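Local coordinates for HIT domain-containing protein (Sulfolobus tokodaii, PDB 2EO4), which is a zinc-binding member of the histidine triad family, probably a nucleotide-binding hydrolase and possibly an adenylylsulfatase, at residues K63-G68 with E134-L139; D71-D76 with I99-E104. One frame throughout, in Å; residues are numbered along the deposited sequence.

Interaction 1. Residues K63-G68 with E134-L139; sequences KLVSLG and ESIENL
Leu139 carries its CG anti to the carbonyl carbon (chi1 -75°), and from there CD1 reaches the backbone of Gly68, while Leu64, one turn before Gly68 and with CG anti to its own backbone N (chi1 172°), brings CD1 toward Leu139. CD1 of Leu139 lies 3.3 Å from Gly68 N and also meets Leu67, whose CB is 3.6 Å from it. A single methyl is thus set among the backbone and side chains of one helical turn. The side chains of Leu64 and Leu139 run alongside one another with opposed directions, CD1 of Leu64 coming within 4.0 Å of Leu139 CB.

Gly68 is the point of closest backbone approach, its CA 4.6 Å from that of Ile136. The CG1 of Ile136 stands 3.9 Å from Gly68 CA, in a place where a side chain at Gly68 would have to go: a CB there would collide with CG1. The glycine therefore permits the short separation of the helices, whose local axes approach to 8.6 Å and cross at 121°. The branches of Ile136 divide the remaining packing, CG2 facing Leu64 CG and CD1 facing Val65. Ser135, just before Ile136, sets its CB 3.3 Å from Gly68 O, whereas its hydroxyl is hydrogen-bonded to Asp71. The side-chain pairs that meet between the helices are aliphatic, and Gly68 adds its backbone N, CA and O to the surface they pack on.

The contact packs helix 122-143 against helix 52-72. Helix 52-72 in turn lies on the antiparallel sheet, Val65 touching Ile99 of strand 97-102 and Tyr17 of strand 15-18, while Leu67 packs on Leu48 of the second subunit.

Interaction 2. Residues D71-D76 with I99-E104; sequences DAVKAD and IIPTWE
Trp103 donates its indole NE1 to Val73 O just beyond helix 52-72, which ends in a Schellman motif with Lys74, at positive phi, as its C-prime residue. Val73 O lies near the indole plane, 3.1 Å from Trp103 NE1, and the carbonyl receives the N-H from 34° off its own plane. Packing is tight on this side: Val73 CG2 rests 3.6 Å from Trp103 CZ2, the two side chains crossing at about a right angle, and also meets the ring of Pro101. Ala75 CB sits over one indole face, 3.9 Å above the plane and offset toward the rim. An alanine in place of Trp103 would probably leave Val73 O without its indole donor and open a gap beside Val73 CG2 and Ala75 CB.

Toward Asp76 and Glu104 the contact is more polar and more exposed. Asp76 N binds Thr102 O, and a water links Glu104 OE2 to Asp76 O, the latter weakly. Glu104 also forms a salt bridge to Arg86 of the second subunit. Asp76 holds CG anti to its carbonyl carbon (chi1 -67°), and the backbone N of Glu104 meets the anti side of Asp76 OD2 at 2.9 Å, in a nearly straight bond of 173°.

How the interactions relate
From the N terminus the chain passes through helix 2-7 and strands 15-18, 22-26 and 36-40 before entering helix 52-72, whose later turns serve interaction 1 and whose exit serves interaction 2. Past the end of that helix it runs through strand 77-84 and returns along strand 97-102, where interaction 2 closes the shorter loop. It then continues to helix 122-143, and interaction 1 closes the longer loop around the first, so the two are nested. Together they tie the exit of helix 52-72 to the end of strand 97-102, and the helix itself to helix 122-143. The two contacts join directly through Ser135 and Asp71.

Interaction 1. Residues K63-G68 with E134-L139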
ATOM      1  N   LYS A  63      -8.012   5.120  -3.323  1.00 20.49           N
ATOM      2  CA  LYS A  63      -9.168   4.342  -3.781  1.00 21.20           C
ATOM      3  C   LYS A  63      -9.798   4.975  -5.024  1.00 21.29           C
ATOM      4  O   LYS A  63     -10.024   4.302  -6.030  1.00 20.41           O
ATOM      5  CB  LYS A  63     -10.240   4.232  -2.692  1.00 21.99           C
ATOM      6  CG  LYS A  63     -11.483   3.462  -3.167  1.00 22.59           C
ATOM      7  CD  LYS A  63     -12.578   3.368  -2.107  1.00 24.91           C
ATOM      8  CE  LYS A  63     -13.819   2.687  -2.681  1.00 26.19           C
ATOM      9  NZ  LYS A  63     -14.905   2.483  -1.672  1.00 26.49           N
ATOM     10  N   LEU A  64     -10.092   6.269  -4.947  1.00 21.72           N
ATOM     11  CA  LEU A  64     -10.706   6.975  -6.069  1.00 23.21           C
ATOM     12  C   LEU A  64      -9.878   6.879  -7.347  1.00 23.16           C
ATOM     13  O   LEU A  64     -10.388   6.507  -8.409  1.00 24.57           O
ATOM     14  CB  LEU A  64     -10.916   8.452  -5.721  1.00 24.40           C
ATOM     15  CG  LEU A  64     -11.381   9.346  -6.877  1.00 27.11           C
ATOM     16  CD1 LEU A  64     -12.711   8.841  -7.413  1.00 25.57           C
ATOM     17  CD2 LEU A  64     -11.508  10.788  -6.398  1.00 26.89           C
ATOM     18  N   VAL A  65      -8.598   7.220  -7.245  1.00 22.20           N
ATOM     19  CA  VAL A  65      -7.723   7.180  -8.404  1.00 21.47           C
ATOM     20  C   VAL A  65      -7.584   5.762  -8.951  1.00 21.14           C
ATOM     21  O   VAL A  65      -7.559   5.569 -10.165  1.00 22.05           O
ATOM     22  CB  VAL A  65      -6.337   7.765  -8.066  1.00 22.26           C
ATOM     23  CG1 VAL A  65      -5.404   7.651  -9.271  1.00 21.49           C
ATOM     24  CG2 VAL A  65      -6.494   9.229  -7.660  1.00 21.86           C
ATOM     25  N   SER A  66      -7.504   4.774  -8.061  1.00 21.49           N
ATOM     26  CA  SER A  66      -7.388   3.384  -8.492  1.00 20.61           C
ATOM     27  C   SER A  66      -8.637   2.984  -9.282  1.00 20.68           C
ATOM     28  O   SER A  66      -8.537   2.362 -10.339  1.00 21.53           O
ATOM     29  CB  SER A  66      -7.214   2.451  -7.286  1.00 22.35           C
ATOM     30  OG  SER A  66      -5.950   2.645  -6.661  1.00 20.81           O
ATOM     31  N   LEU A  67      -9.814   3.330  -8.767  1.00 22.16           N
ATOM     32  CA  LEU A  67     -11.047   2.998  -9.477  1.00 22.44           C
ATOM     33  C   LEU A  67     -11.024   3.664 -10.851  1.00 23.69           C
ATOM     34  O   LEU A  67     -11.394   3.053 -11.856  1.00 24.25           O
ATOM     35  CB  LEU A  67     -12.269   3.468  -8.683  1.00 23.38           C
ATOM     36  CG  LEU A  67     -12.643   2.611  -7.470  1.00 24.40           C
ATOM     37  CD1 LEU A  67     -13.693   3.316  -6.624  1.00 26.85           C
ATOM     38  CD2 LEU A  67     -13.152   1.255  -7.948  1.00 25.15           C
ATOM     39  N   GLY A  68     -10.575   4.914 -10.885  1.00 24.88           N
ATOM     40  CA  GLY A  68     -10.508   5.647 -12.137  1.00 25.01           C
ATOM     41  C   GLY A  68      -9.581   5.001 -13.148  1.00 25.75           C
ATOM     42  O   GLY A  68      -9.935   4.840 -14.314  1.00 24.51           O
ATOM     43  N   GLU A 134     -11.107  11.519 -17.399  1.00 26.18           N
ATOM     44  CA  GLU A 134     -12.492  11.282 -17.799  1.00 27.56           C
ATOM     45  C   GLU A 134     -13.163  10.223 -16.921  1.00 27.07           C
ATOM     46  O   GLU A 134     -14.332  10.368 -16.552  1.00 26.51           O
ATOM     47  CB  GLU A 134     -12.543  10.858 -19.271  1.00 28.87           C
ATOM     48  CG  GLU A 134     -13.932  10.472 -19.776  1.00 30.93           C
ATOM     49  CD  GLU A 134     -13.977  10.268 -21.283  1.00 33.16           C
ATOM     50  OE1 GLU A 134     -13.031   9.668 -21.834  1.00 33.03           O
ATOM     51  OE2 GLU A 134     -14.968  10.697 -21.916  1.00 33.72           O
ATOM     52  N   SER A 135     -12.428   9.167 -16.576  1.00 26.00           N
ATOM     53  CA  SER A 135     -12.983   8.107 -15.733  1.00 26.05           C
ATOM     54  C   SER A 135     -13.202   8.584 -14.303  1.00 24.30           C
ATOM     55  O   SER A 135     -14.196   8.235 -13.667  1.00 25.58           O
ATOM     56  CB  SER A 135     -12.065   6.878 -15.719  1.00 24.69           C
ATOM     57  OG  SER A 135     -12.140   6.160 -16.936  1.00 29.16           O
ATOM     58  N   ILE A 136     -12.265   9.374 -13.794  1.00 24.89           N
ATOM     59  CA  ILE A 136     -12.385   9.888 -12.440  1.00 24.92           C
ATOM     60  C   ILE A 136     -13.563  10.860 -12.339  1.00 24.50           C
ATOM     61  O   ILE A 136     -14.316  10.827 -11.367  1.00 25.08           O
ATOM     62  CB  ILE A 136     -11.067  10.578 -11.992  1.00 26.04           C
ATOM     63  CG1 ILE A 136      -9.966   9.517 -11.858  1.00 26.57           C
ATOM     64  CG2 ILE A 136     -11.279  11.321 -10.679  1.00 25.50           C
ATOM     65  CD1 ILE A 136      -8.609  10.053 -11.396  1.00 27.65           C
ATOM     66  N   GLU A 137     -13.733  11.712 -13.345  1.00 24.50           N
ATOM     67  CA  GLU A 137     -14.836  12.670 -13.329  1.00 25.10           C
ATOM     68  C   GLU A 137     -16.156  11.924 -13.213  1.00 24.24           C
ATOM     69  O   GLU A 137     -17.033  12.321 -12.448  1.00 25.40           O
ATOM     70  CB  GLU A 137     -14.823  13.525 -14.598  1.00 25.92           C
ATOM     71  CG  GLU A 137     -13.539  14.311 -14.752  1.00 28.74           C
ATOM     72  CD  GLU A 137     -13.414  14.981 -16.099  1.00 30.10           C
ATOM     73  OE1 GLU A 137     -13.862  14.396 -17.109  1.00 29.33           O
ATOM     74  OE2 GLU A 137     -12.847  16.091 -16.145  1.00 35.60           O
ATOM     75  N   ASN A 138     -16.290  10.835 -13.962  1.00 24.61           N
ATOM     76  CA  ASN A 138     -17.513  10.041 -13.921  1.00 25.67           C
ATOM     77  C   ASN A 138     -17.731   9.437 -12.536  1.00 27.18           C
ATOM     78  O   ASN A 138     -18.859   9.370 -12.045  1.00 25.64           O
ATOM     79  CB  ASN A 138     -17.465   8.932 -14.969  1.00 26.88           C
ATOM     80  CG  ASN A 138     -18.702   8.054 -14.945  1.00 29.82           C
ATOM     81  OD1 ASN A 138     -19.821   8.532 -15.131  1.00 29.92           O
ATOM     82  ND2 ASN A 138     -18.504   6.761 -14.714  1.00 30.82           N
ATOM     83  N   LEU A 139     -16.652   8.996 -11.898  1.00 26.42           N
ATOM     84  CA  LEU A 139     -16.777   8.422 -10.566  1.00 27.61           C
ATOM     85  C   LEU A 139     -17.279   9.466  -9.574  1.00 29.26           C
ATOM     86  O   LEU A 139     -18.004   9.143  -8.638  1.00 30.43           O
ATOM     87  CB  LEU A 139     -15.430   7.851 -10.106  1.00 26.86           C
ATOM     88  CG  LEU A 139     -15.053   6.533 -10.781  1.00 29.04           C
ATOM     89  CD1 LEU A 139     -13.579   6.226 -10.527  1.00 29.98           C
ATOM     90  CD2 LEU A 139     -15.938   5.417 -10.248  1.00 30.66           C
TER

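Interaction 2. Residues D71-D76 with I99-E104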
ATOM      1  N   ASP A  71     -10.856   1.584 -14.549  1.00 28.52           N
ATOM      2  CA  ASP A  71     -11.900   1.800 -15.541  1.00 29.43           C
ATOM      3  C   ASP A  71     -11.313   2.300 -16.859  1.00 29.68           C
ATOM      4  O   ASP A  71     -11.630   1.774 -17.929  1.00 31.81           O
ATOM      5  CB  ASP A  71     -12.915   2.814 -15.009  1.00 30.77           C
ATOM      6  CG  ASP A  71     -14.034   3.094 -15.995  1.00 34.59           C
ATOM      7  OD1 ASP A  71     -14.799   2.159 -16.308  1.00 33.94           O
ATOM      8  OD2 ASP A  71     -14.140   4.249 -16.455  1.00 35.37           O
ATOM      9  N   ALA A  72     -10.446   3.304 -16.773  1.00 29.63           N
ATOM     10  CA  ALA A  72      -9.825   3.909 -17.950  1.00 28.92           C
ATOM     11  C   ALA A  72      -9.009   2.965 -18.828  1.00 30.60           C
ATOM     12  O   ALA A  72      -9.137   2.993 -20.051  1.00 30.02           O
ATOM     13  CB  ALA A  72      -8.960   5.095 -17.525  1.00 30.02           C
ATOM     14  N   VAL A  73      -8.165   2.135 -18.222  1.00 28.77           N
ATOM     15  CA  VAL A  73      -7.347   1.216 -19.006  1.00 29.12           C
ATOM     16  C   VAL A  73      -7.918  -0.196 -19.009  1.00 27.14           C
ATOM     17  O   VAL A  73      -7.276  -1.127 -19.485  1.00 30.04           O
ATOM     18  CB  VAL A  73      -5.889   1.166 -18.482  1.00 28.56           C
ATOM     19  CG1 VAL A  73      -5.290   2.562 -18.491  1.00 30.35           C
ATOM     20  CG2 VAL A  73      -5.854   0.573 -17.084  1.00 28.37           C
ATOM     21  N   LYS A  74      -9.131  -0.342 -18.482  1.00 27.64           N
ATOM     22  CA  LYS A  74      -9.802  -1.640 -18.416  1.00 28.14           C
ATOM     23  C   LYS A  74      -8.899  -2.718 -17.827  1.00 28.39           C
ATOM     24  O   LYS A  74      -8.721  -3.792 -18.404  1.00 27.69           O
ATOM     25  CB  LYS A  74     -10.279  -2.060 -19.812  1.00 31.29           C
ATOM     26  CG  LYS A  74     -11.383  -1.174 -20.371  1.00 34.01           C
ATOM     27  CD  LYS A  74     -12.625  -1.231 -19.488  1.00 38.68           C
ATOM     28  CE  LYS A  74     -13.712  -0.280 -19.981  1.00 40.63           C
ATOM     29  NZ  LYS A  74     -13.280   1.144 -19.899  1.00 41.10           N
ATOM     30  N   ALA A  75      -8.333  -2.424 -16.664  1.00 27.44           N
ATOM     31  CA  ALA A  75      -7.448  -3.368 -15.998  1.00 27.24           C
ATOM     32  C   ALA A  75      -8.238  -4.450 -15.277  1.00 26.25           C
ATOM     33  O   ALA A  75      -9.361  -4.220 -14.828  1.00 27.47           O
ATOM     34  CB  ALA A  75      -6.556  -2.625 -15.000  1.00 25.92           C
ATOM     35  N   ASP A  76      -7.648  -5.635 -15.173  1.00 26.64           N
ATOM     36  CA  ASP A  76      -8.282  -6.742 -14.474  1.00 26.58           C
ATOM     37  C   ASP A  76      -7.842  -6.708 -13.019  1.00 26.61           C
ATOM     38  O   ASP A  76      -8.499  -7.268 -12.142  1.00 26.97           O
ATOM     39  CB  ASP A  76      -7.882  -8.070 -15.105  1.00 28.05           C
ATOM     40  CG  ASP A  76      -8.424  -8.220 -16.508  1.00 29.93           C
ATOM     41  OD1 ASP A  76      -9.649  -8.039 -16.673  1.00 30.86           O
ATOM     42  OD2 ASP A  76      -7.636  -8.507 -17.430  1.00 30.02           O
ATOM     43  N   ILE A  99       0.326   2.832  -8.163  1.00 18.45           N
ATOM     44  CA  ILE A  99      -0.869   2.131  -8.616  1.00 18.36           C
ATOM     45  C   ILE A  99      -0.395   1.581  -9.956  1.00 19.78           C
ATOM     46  O   ILE A  99      -0.219   2.331 -10.920  1.00 20.02           O
ATOM     47  CB  ILE A  99      -2.079   3.060  -8.857  1.00 18.58           C
ATOM     48  CG1 ILE A  99      -2.483   3.754  -7.556  1.00 20.42           C
ATOM     49  CG2 ILE A  99      -3.273   2.226  -9.356  1.00 20.00           C
ATOM     50  CD1 ILE A  99      -3.624   4.774  -7.734  1.00 22.15           C
ATOM     51  N   ILE A 100      -0.171   0.272 -10.000  1.00 20.55           N
ATOM     52  CA  ILE A 100       0.328  -0.401 -11.194  1.00 20.86           C
ATOM     53  C   ILE A 100      -0.722  -1.361 -11.751  1.00 19.49           C
ATOM     54  O   ILE A 100      -0.998  -2.406 -11.164  1.00 20.67           O
ATOM     55  CB  ILE A 100       1.617  -1.188 -10.853  1.00 21.39           C
ATOM     56  CG1 ILE A 100       2.659  -0.228 -10.268  1.00 23.85           C
ATOM     57  CG2 ILE A 100       2.164  -1.877 -12.103  1.00 22.60           C
ATOM     58  CD1 ILE A 100       3.918  -0.917  -9.746  1.00 25.38           C
ATOM     59  N   PRO A 101      -1.327  -1.012 -12.896  1.00 21.15           N
ATOM     60  CA  PRO A 101      -2.355  -1.853 -13.519  1.00 22.01           C
ATOM     61  C   PRO A 101      -1.853  -3.189 -14.051  1.00 21.81           C
ATOM     62  O   PRO A 101      -0.715  -3.309 -14.505  1.00 22.84           O
ATOM     63  CB  PRO A 101      -2.889  -0.969 -14.651  1.00 22.47           C
ATOM     64  CG  PRO A 101      -2.631   0.431 -14.155  1.00 22.58           C
ATOM     65  CD  PRO A 101      -1.238   0.291 -13.577  1.00 21.00           C
ATOM     66  N   THR A 102      -2.720  -4.193 -13.995  1.00 22.18           N
ATOM     67  CA  THR A 102      -2.387  -5.516 -14.500  1.00 23.65           C
ATOM     68  C   THR A 102      -3.561  -6.038 -15.322  1.00 25.88           C
ATOM     69  O   THR A 102      -4.689  -5.562 -15.181  1.00 24.35           O
ATOM     70  CB  THR A 102      -2.088  -6.518 -13.355  1.00 22.84           C
ATOM     71  OG1 THR A 102      -3.254  -6.694 -12.541  1.00 22.38           O
ATOM     72  CG2 THR A 102      -0.944  -6.009 -12.488  1.00 23.14           C
ATOM     73  N   TRP A 103      -3.282  -7.010 -16.183  1.00 27.53           N
ATOM     74  CA  TRP A 103      -4.306  -7.615 -17.032  1.00 29.99           C
ATOM     75  C   TRP A 103      -4.058  -9.112 -17.091  1.00 32.97           C
ATOM     76  O   TRP A 103      -2.917  -9.564 -16.995  1.00 32.85           O
ATOM     77  CB  TRP A 103      -4.228  -7.052 -18.455  1.00 28.82           C
ATOM     78  CG  TRP A 103      -4.521  -5.591 -18.553  1.00 28.86           C
ATOM     79  CD1 TRP A 103      -5.732  -5.011 -18.813  1.00 28.43           C
ATOM     80  CD2 TRP A 103      -3.593  -4.519 -18.366  1.00 29.17           C
ATOM     81  NE1 TRP A 103      -5.611  -3.642 -18.799  1.00 30.17           N
ATOM     82  CE2 TRP A 103      -4.310  -3.313 -18.527  1.00 28.95           C
ATOM     83  CE3 TRP A 103      -2.223  -4.460 -18.077  1.00 28.24           C
ATOM     84  CZ2 TRP A 103      -3.702  -2.060 -18.407  1.00 29.62           C
ATOM     85  CZ3 TRP A 103      -1.619  -3.211 -17.957  1.00 30.46           C
ATOM     86  CH2 TRP A 103      -2.361  -2.030 -18.123  1.00 28.90           C
ATOM     87  N   GLU A 104      -5.124  -9.884 -17.248  1.00 37.14           N
ATOM     88  CA  GLU A 104      -4.972 -11.324 -17.342  1.00 41.61           C
ATOM     89  C   GLU A 104      -4.469 -11.657 -18.742  1.00 44.37           C
ATOM     90  O   GLU A 104      -3.851 -12.696 -18.965  1.00 45.88           O
ATOM     91  CB  GLU A 104      -6.303 -12.012 -17.037  1.00 42.55           C
ATOM     92  CG  GLU A 104      -6.497 -12.252 -15.544  1.00 46.14           C
ATOM     93  CD  GLU A 104      -7.934 -12.517 -15.161  1.00 48.92           C
ATOM     94  OE1 GLU A 104      -8.615 -13.267 -15.890  1.00 51.14           O
ATOM     95  OE2 GLU A 104      -8.379 -11.982 -14.121  1.00 49.46           O
TER
HETATM   96  O   HOH W   1      -7.122 -10.153 -12.310  1.00 31.14           O